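Long-range contacts in glutathione S-transferase 2 (Onchocerca volvulus, PDB 1TU7), which catalyses the conjugation of glutathione to electrophilic compounds as a homodimeric Pi-class enzyme and appears to be central to detoxification in this parasitic nematode: residues Y3-S9 and K27-I33; F8-G12 and V200-G204. All coordinates share one frame. Numbering follows the deposited sequence.

Contact 1: Y3-S9 and K27-I33. With GSH (glutathione), chain C.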
loop_
_atom_site.group_PDB
_atom_site.type_symbol
_atom_site.label_atom_id
_atom_site.label_comp_id
_atom_site.label_asym_id
_atom_site.label_seq_id
_atom_site.Cartn_x
_atom_site.Cartn_y
_atom_site.Cartn_z
ATOM N N TYR A 3 -9.545 9.604 -19.962
ATOM C CA TYR A 3 -8.617 8.915 -19.082
ATOM C C TYR A 3 -7.220 9.042 -19.637
ATOM O O TYR A 3 -6.959 8.748 -20.795
ATOM C CB TYR A 3 -8.951 7.434 -18.956
ATOM C CG TYR A 3 -10.235 7.098 -18.254
ATOM C CD1 TYR A 3 -11.376 6.868 -18.970
ATOM C CD2 TYR A 3 -10.294 6.986 -16.887
ATOM C CE1 TYR A 3 -12.553 6.530 -18.361
ATOM C CE2 TYR A 3 -11.480 6.661 -16.254
ATOM C CZ TYR A 3 -12.613 6.429 -17.006
ATOM O OH TYR A 3 -13.823 6.096 -16.432
ATOM N N LYS A 4 -6.284 9.442 -18.792
ATOM C CA LYS A 4 -4.875 9.514 -19.156
ATOM C C LYS A 4 -4.074 8.945 -18.005
ATOM O O LYS A 4 -4.244 9.363 -16.870
ATOM C CB LYS A 4 -4.423 10.940 -19.457
ATOM C CG LYS A 4 -2.954 11.037 -19.732
ATOM C CD LYS A 4 -2.546 12.305 -20.422
ATOM C CE LYS A 4 -2.639 13.469 -19.560
ATOM N NZ LYS A 4 -2.287 14.694 -20.362
ATOM N N LEU A 5 -3.181 8.016 -18.296
ATOM C CA LEU A 5 -2.290 7.458 -17.300
ATOM C C LEU A 5 -0.889 7.873 -17.631
ATOM O O LEU A 5 -0.383 7.541 -18.719
ATOM C CB LEU A 5 -2.392 5.938 -17.296
ATOM C CG LEU A 5 -1.537 5.218 -16.255
ATOM C CD1 LEU A 5 -2.106 5.419 -14.853
ATOM C CD2 LEU A 5 -1.455 3.752 -16.596
ATOM N N THR A 6 -0.256 8.570 -16.700
ATOM C CA THR A 6 1.093 9.086 -16.871
ATOM C C THR A 6 2.041 8.259 -16.023
ATOM O O THR A 6 1.858 8.137 -14.811
ATOM C CB THR A 6 1.129 10.559 -16.486
ATOM O OG1 THR A 6 0.274 11.277 -17.388
ATOM C CG2 THR A 6 2.528 11.140 -16.668
ATOM N N TYR A 7 3.037 7.662 -16.674
ATOM C CA TYR A 7 4.068 6.897 -15.998
ATOM C C TYR A 7 5.292 6.853 -16.899
ATOM O O TYR A 7 5.278 7.347 -18.014
ATOM C CB TYR A 7 3.591 5.463 -15.692
ATOM C CG TYR A 7 4.468 4.694 -14.726
ATOM C CD1 TYR A 7 5.145 3.550 -15.138
ATOM C CD2 TYR A 7 4.664 5.124 -13.430
ATOM C CE1 TYR A 7 5.952 2.833 -14.286
ATOM C CE2 TYR A 7 5.471 4.403 -12.552
ATOM C CZ TYR A 7 6.100 3.242 -12.986
ATOM O OH TYR A 7 6.903 2.502 -12.156
ATOM N N PHE A 8 6.361 6.272 -16.403
ATOM C CA PHE A 8 7.537 6.060 -17.236
ATOM C C PHE A 8 7.253 4.995 -18.291
ATOM O O PHE A 8 6.231 4.279 -18.259
ATOM C CB PHE A 8 8.701 5.709 -16.319
ATOM C CG PHE A 8 8.989 6.793 -15.322
ATOM C CD1 PHE A 8 8.573 6.695 -13.998
ATOM C CD2 PHE A 8 9.575 7.978 -15.750
ATOM C CE1 PHE A 8 8.782 7.714 -13.092
ATOM C CE2 PHE A 8 9.788 9.016 -14.851
ATOM C CZ PHE A 8 9.393 8.891 -13.509
ATOM N N SER A 9 8.170 4.867 -19.237
ATOM C CA SER A 9 7.997 3.961 -20.347
ATOM C C SER A 9 8.536 2.582 -20.010
ATOM O O SER A 9 9.384 2.025 -20.695
ATOM C CB SER A 9 8.619 4.511 -21.630
ATOM O OG SER A 9 7.990 3.909 -22.729
ATOM N N LYS A 27 -10.812 2.966 -22.879
ATOM C CA LYS A 27 -9.822 3.623 -23.698
ATOM C C LYS A 27 -9.170 4.741 -22.926
ATOM O O LYS A 27 -9.823 5.497 -22.210
ATOM C CB LYS A 27 -10.435 4.136 -25.001
ATOM C CG LYS A 27 -11.252 3.116 -25.740
ATOM C CD LYS A 27 -10.459 1.933 -26.152
ATOM C CE LYS A 27 -11.256 1.226 -27.272
ATOM N NZ LYS A 27 -10.746 -0.083 -27.693
ATOM N N PHE A 28 -7.853 4.805 -23.030
ATOM C CA PHE A 28 -7.047 5.779 -22.312
ATOM C C PHE A 28 -5.807 6.215 -23.090
ATOM O O PHE A 28 -5.288 5.489 -23.968
ATOM C CB PHE A 28 -6.648 5.235 -20.919
ATOM C CG PHE A 28 -5.617 4.126 -20.959
ATOM C CD1 PHE A 28 -5.965 2.842 -21.329
ATOM C CD2 PHE A 28 -4.304 4.382 -20.579
ATOM C CE1 PHE A 28 -5.011 1.830 -21.343
ATOM C CE2 PHE A 28 -3.351 3.374 -20.603
ATOM C CZ PHE A 28 -3.719 2.092 -20.973
ATOM N N ILE A 29 -5.319 7.407 -22.745
ATOM C CA ILE A 29 -4.017 7.878 -23.213
ATOM C C ILE A 29 -2.960 7.253 -22.329
ATOM O O ILE A 29 -2.937 7.494 -21.123
ATOM C CB ILE A 29 -3.899 9.409 -23.172
ATOM C CG1 ILE A 29 -4.901 10.054 -24.140
ATOM C CG2 ILE A 29 -2.503 9.827 -23.514
ATOM C CD1 ILE A 29 -5.190 11.470 -23.777
ATOM N N ASP A 30 -2.123 6.412 -22.931
ATOM C CA ASP A 30 -0.964 5.811 -22.253
ATOM C C ASP A 30 0.204 6.757 -22.393
ATOM O O ASP A 30 0.891 6.737 -23.404
ATOM C CB ASP A 30 -0.681 4.403 -22.800
ATOM C CG ASP A 30 0.192 3.596 -21.890
ATOM O OD1 ASP A 30 0.782 2.583 -22.344
ATOM O OD2 ASP A 30 0.314 3.879 -20.687
ATOM N N ASP A 31 0.326 7.669 -21.433
ATOM C CA ASP A 31 1.268 8.769 -21.481
ATOM C C ASP A 31 2.581 8.337 -20.846
ATOM O O ASP A 31 2.745 8.396 -19.637
ATOM C CB ASP A 31 0.642 9.978 -20.761
ATOM C CG ASP A 31 1.515 11.187 -20.736
ATOM O OD1 ASP A 31 1.398 12.003 -19.787
ATOM O OD2 ASP A 31 2.316 11.425 -21.651
ATOM N N ARG A 32 3.489 7.870 -21.690
ATOM C CA ARG A 32 4.747 7.282 -21.260
ATOM C C ARG A 32 5.838 8.314 -21.382
ATOM O O ARG A 32 6.172 8.725 -22.521
ATOM C CB ARG A 32 5.060 6.083 -22.130
ATOM C CG ARG A 32 3.965 5.064 -22.086
ATOM C CD ARG A 32 4.096 3.936 -23.106
ATOM N NE ARG A 32 5.030 2.920 -22.641
ATOM C CZ ARG A 32 4.686 1.804 -22.002
ATOM N NH1 ARG A 32 3.425 1.555 -21.697
ATOM N NH2 ARG A 32 5.623 0.955 -21.646
ATOM N N ILE A 33 6.390 8.741 -20.258
ATOM C CA ILE A 33 7.380 9.815 -20.290
ATOM C C ILE A 33 8.801 9.317 -20.054
ATOM O O ILE A 33 9.045 8.394 -19.275
ATOM C CB ILE A 33 7.046 10.896 -19.317
ATOM C CG1 ILE A 33 7.209 10.383 -17.905
ATOM C CG2 ILE A 33 5.616 11.471 -19.550
ATOM C CD1 ILE A 33 7.627 11.473 -16.939
HETATM N N1 GSH C . 3.523 4.428 -3.461
HETATM C CA1 GSH C . 3.738 4.890 -4.778
HETATM C C1 GSH C . 2.729 4.413 -5.736
HETATM O O11 GSH C . 2.337 3.144 -5.520
HETATM O O12 GSH C . 2.234 4.978 -6.779
HETATM C CB1 GSH C . 5.085 4.925 -5.362
HETATM C CG1 GSH C . 5.326 5.824 -6.547
HETATM C CD1 GSH C . 6.779 5.758 -6.993
HETATM O OE1 GSH C . 7.679 5.138 -6.193
HETATM N N2 GSH C . 7.090 6.285 -8.146
HETATM C CA2 GSH C . 8.434 6.232 -8.725
HETATM C C2 GSH C . 8.752 7.561 -9.291
HETATM O O2 GSH C . 7.747 8.395 -9.736
HETATM C CB2 GSH C . 8.493 5.226 -9.871
HETATM S SG2 GSH C . 8.467 3.527 -9.261
HETATM N N3 GSH C . 10.013 7.953 -9.355
HETATM C CA3 GSH C . 10.289 9.243 -9.927
HETATM C C3 GSH C . 10.937 10.146 -8.928
HETATM O O31 GSH C . 10.754 10.072 -7.626
HETATM O O32 GSH C . 11.788 11.129 -9.451
HETATM O O HOH W 1 -10.922 7.820 -22.246
HETATM O O HOH W 2 0.446 14.614 -21.326
HETATM O O HOH W 3 1.833 5.461 -19.028
HETATM O O HOH W 4 10.691 6.338 -19.155
HETATM O O HOH W 5 8.085 1.205 -23.285
#
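Two parallel strands, 3-8 and 29-33, pair here along one edge of the four-stranded mixed sheet, strand 29-33 being outermost and strand 3-8 continuing inward to strand 52-55. The bonding shows how a parallel pair shares its polar groups: residues of odd number on both strands do the work. Ile-29 N donates to Tyr-3 O (2.9 Å), Leu-5 N to Ile-29 O (2.9 Å), Asp-31 N to Leu-5 O (2.8 Å), Tyr-7 N to Asp-31 O (3.1 Å) and Ile-33 N to Tyr-7 O (2.9 Å). The strand directions differ by 27°, a modest twist. Helix 15-23 links the two, making the beta-alpha-beta unit that opens the thioredoxin-like domain of glutathione transferases. Leu-5 and Tyr-7 lie on the sheet face that this helix covers; Leu-5 CB also meets Phe-28 CD2 at 4.1 Å. Asp-30 and Arg-32, on the same face, form a salt bridge (NH1 to OD1, 2.9 Å), and Asp-30 has a second partner in Arg-18 of the helix. On the other face Thr-6 OG1 donates to Asp-31 OD1 (2.7 Å), while a water bound by Lys-4 NZ gives that oxygen a weak bond. Beyond Tyr-7 the pairing loosens: a water accepts from Ser-9 N (2.9 Å) and donates to Ile-33 O (2.6 Å), and Arg-32 NE reaches Ser-9 OG (3.1 Å). At this C-terminal end the glutathione-binding Tyr-7 places its OH, hydrogen-bonded to Leu-13 N, 3.4 Å from SG2 of glutathione, consistent with thiolate stabilisation by the N-terminal-domain tyrosine of Pi-class enzymes.

Contact 2: F8-G12 and V200-G204. With GSH (glutathione), chain C; GOL (glycerol), chain D.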
loop_
_atom_site.group_PDB
_atom_site.type_symbol
_atom_site.label_atom_id
_atom_site.label_comp_id
_atom_site.label_asym_id
_atom_site.label_seq_id
_atom_site.Cartn_x
_atom_site.Cartn_y
_atom_site.Cartn_z
ATOM N N PHE A 8 6.361 6.272 -16.403
ATOM C CA PHE A 8 7.537 6.060 -17.236
ATOM C C PHE A 8 7.253 4.995 -18.291
ATOM O O PHE A 8 6.231 4.279 -18.259
ATOM C CB PHE A 8 8.701 5.709 -16.319
ATOM C CG PHE A 8 8.989 6.793 -15.322
ATOM C CD1 PHE A 8 8.573 6.695 -13.998
ATOM C CD2 PHE A 8 9.575 7.978 -15.750
ATOM C CE1 PHE A 8 8.782 7.714 -13.092
ATOM C CE2 PHE A 8 9.788 9.016 -14.851
ATOM C CZ PHE A 8 9.393 8.891 -13.509
ATOM N N SER A 9 8.170 4.867 -19.237
ATOM C CA SER A 9 7.997 3.961 -20.347
ATOM C C SER A 9 8.536 2.582 -20.010
ATOM O O SER A 9 9.384 2.025 -20.695
ATOM C CB SER A 9 8.619 4.511 -21.630
ATOM O OG SER A 9 7.990 3.909 -22.729
ATOM N N ILE A 10 8.013 2.042 -18.917
ATOM C CA ILE A 10 8.339 0.719 -18.406
ATOM C C ILE A 10 7.038 0.186 -17.820
ATOM O O ILE A 10 6.067 0.927 -17.640
ATOM C CB ILE A 10 9.418 0.756 -17.269
ATOM C CG1 ILE A 10 8.889 1.500 -16.049
ATOM C CG2 ILE A 10 10.727 1.347 -17.793
ATOM C CD1 ILE A 10 9.753 1.426 -14.801
ATOM N N ARG A 11 7.036 -1.090 -17.474
ATOM C CA ARG A 11 5.884 -1.688 -16.837
ATOM C C ARG A 11 5.736 -1.167 -15.415
ATOM O O ARG A 11 4.780 -0.445 -15.117
ATOM C CB ARG A 11 5.956 -3.189 -16.916
ATOM C CG ARG A 11 5.747 -3.692 -18.346
ATOM C CD ARG A 11 6.244 -5.091 -18.640
ATOM N NE ARG A 11 5.544 -6.098 -17.886
ATOM C CZ ARG A 11 5.517 -7.384 -18.211
ATOM N NH1 ARG A 11 6.158 -7.822 -19.272
ATOM N NH2 ARG A 11 4.862 -8.252 -17.467
ATOM N N GLY A 12 6.690 -1.499 -14.560
ATOM C CA GLY A 12 6.733 -0.953 -13.226
ATOM C C GLY A 12 5.403 -0.953 -12.502
ATOM O O GLY A 12 4.651 -1.916 -12.556
ATOM N N VAL A 200 8.958 -4.365 -24.007
ATOM C CA VAL A 200 8.788 -3.250 -23.081
ATOM C C VAL A 200 9.545 -3.598 -21.800
ATOM O O VAL A 200 9.349 -4.690 -21.262
ATOM C CB VAL A 200 7.298 -3.001 -22.739
ATOM C CG1 VAL A 200 7.184 -1.965 -21.659
ATOM C CG2 VAL A 200 6.516 -2.609 -23.982
ATOM N N PRO A 201 10.427 -2.729 -21.309
ATOM C CA PRO A 201 11.166 -3.080 -20.095
ATOM C C PRO A 201 10.245 -3.228 -18.896
ATOM O O PRO A 201 9.305 -2.460 -18.743
ATOM C CB PRO A 201 12.122 -1.904 -19.886
ATOM C CG PRO A 201 12.137 -1.178 -21.115
ATOM C CD PRO A 201 10.852 -1.428 -21.860
ATOM N N VAL A 202 10.504 -4.225 -18.074
ATOM C CA VAL A 202 9.768 -4.366 -16.820
ATOM C C VAL A 202 10.110 -3.225 -15.871
ATOM O O VAL A 202 9.236 -2.661 -15.221
ATOM C CB VAL A 202 10.014 -5.734 -16.134
ATOM C CG1 VAL A 202 9.275 -5.823 -14.806
ATOM C CG2 VAL A 202 9.614 -6.882 -17.063
ATOM N N ASN A 203 11.413 -2.937 -15.771
ATOM C CA ASN A 203 11.937 -2.018 -14.773
ATOM C C ASN A 203 12.726 -0.891 -15.424
ATOM O O ASN A 203 13.079 -0.959 -16.587
ATOM C CB ASN A 203 12.819 -2.801 -13.797
ATOM C CG ASN A 203 12.090 -4.010 -13.231
ATOM O OD1 ASN A 203 12.458 -5.190 -13.469
ATOM N ND2 ASN A 203 11.016 -3.722 -12.550
ATOM N N GLY A 204 12.964 0.163 -14.655
ATOM C CA GLY A 204 13.626 1.372 -15.140
ATOM C C GLY A 204 15.108 1.262 -15.386
ATOM O O GLY A 204 15.712 2.131 -16.032
HETATM N N1 GSH C . 3.523 4.428 -3.461
HETATM C CA1 GSH C . 3.738 4.890 -4.778
HETATM C C1 GSH C . 2.729 4.413 -5.736
HETATM O O11 GSH C . 2.337 3.144 -5.520
HETATM O O12 GSH C . 2.234 4.978 -6.779
HETATM C CB1 GSH C . 5.085 4.925 -5.362
HETATM C CG1 GSH C . 5.326 5.824 -6.547
HETATM C CD1 GSH C . 6.779 5.758 -6.993
HETATM O OE1 GSH C . 7.679 5.138 -6.193
HETATM N N2 GSH C . 7.090 6.285 -8.146
HETATM C CA2 GSH C . 8.434 6.232 -8.725
HETATM C C2 GSH C . 8.752 7.561 -9.291
HETATM O O2 GSH C . 7.747 8.395 -9.736
HETATM C CB2 GSH C . 8.493 5.226 -9.871
HETATM S SG2 GSH C . 8.467 3.527 -9.261
HETATM N N3 GSH C . 10.013 7.953 -9.355
HETATM C CA3 GSH C . 10.289 9.243 -9.927
HETATM C C3 GSH C . 10.937 10.146 -8.928
HETATM O O31 GSH C . 10.754 10.072 -7.626
HETATM O O32 GSH C . 11.788 11.129 -9.451
HETATM C C1 GOL D . 9.519 -9.294 -22.688
HETATM O O1 GOL D . 10.614 -9.934 -22.087
HETATM C C2 GOL D . 9.209 -8.091 -21.812
HETATM O O2 GOL D . 10.308 -7.194 -21.831
HETATM C C3 GOL D . 7.939 -7.447 -22.372
HETATM O O3 GOL D . 7.445 -6.499 -21.447
#
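The loop that leaves strand 3-8 beside the glutathione pocket is met here by the C-terminal tail, where residues 200-204 follow helix 186-197. Phe-8 belongs to the pocket, its CE1 lying 3.6 Å from O2 of glutathione; Ser-9 then centres an inverse gamma turn, with a weak bond from Ile-10 N to Phe-8 O (2.9 Å), and the chain swings toward the tail. Neither segment is a regular strand, yet successive amides of one find successive carbonyls of the other: Arg-11 N donates to Pro-201 O and Gly-12 N to Val-202 O, both at 2.9 Å. Apolar packing flanks this pair: Ile-10 CG2 lies 4.1 Å from Pro-201 CB and Arg-11 CG 4.0 Å from Val-200 CG1. Ile-10 CD1 packs against the backbone at Gly-204 N (3.5 Å). Positive phi at Gly-12 favours glycine, and a CB there would crowd Ile-10 CD1. The Arg-11 guanidinium, with Val-202 CG2 over one face, makes salt bridges to Asp-159 and Glu-156 of helix 149-164. A glycerol, probably from the crystallisation liquor, accepts from Arg-11 NH1 through O3 (2.9 Å), and the same O3 donates to Val-200 O (2.6 Å). Because both hydrogen bonds between the segments are backbone to backbone, this pairing depends on their backbone paths rather than on particular polar side chains; Arg-11 adds a charged tie from the loop to helix 149-164.

How the contacts relate
Both contacts start from the same piece of chain, sharing Phe-8 and Ser-9, but they join different parts of the fold. Contact 1 closes a beta-alpha-beta unit, its segments 18 residues apart; contact 2 spans 188 residues to bring the thioredoxin-like domain together with the C-terminal tail. Each is partly buried, the strand pair having the larger interface (691 against 354 Å²). Contact 1 adds polar side-chain bonds on both sheet faces and waters at its edge to a parallel ladder; across contact 2 two backbone bonds join loops and side chains add only packing, helix 149-164 meeting the charge of Arg-11. They meet where Arg-32 NH2 lies 3.3 Å from Val-200 CG1 and Tyr-7 OH 3.6 Å from Gly-12 CA.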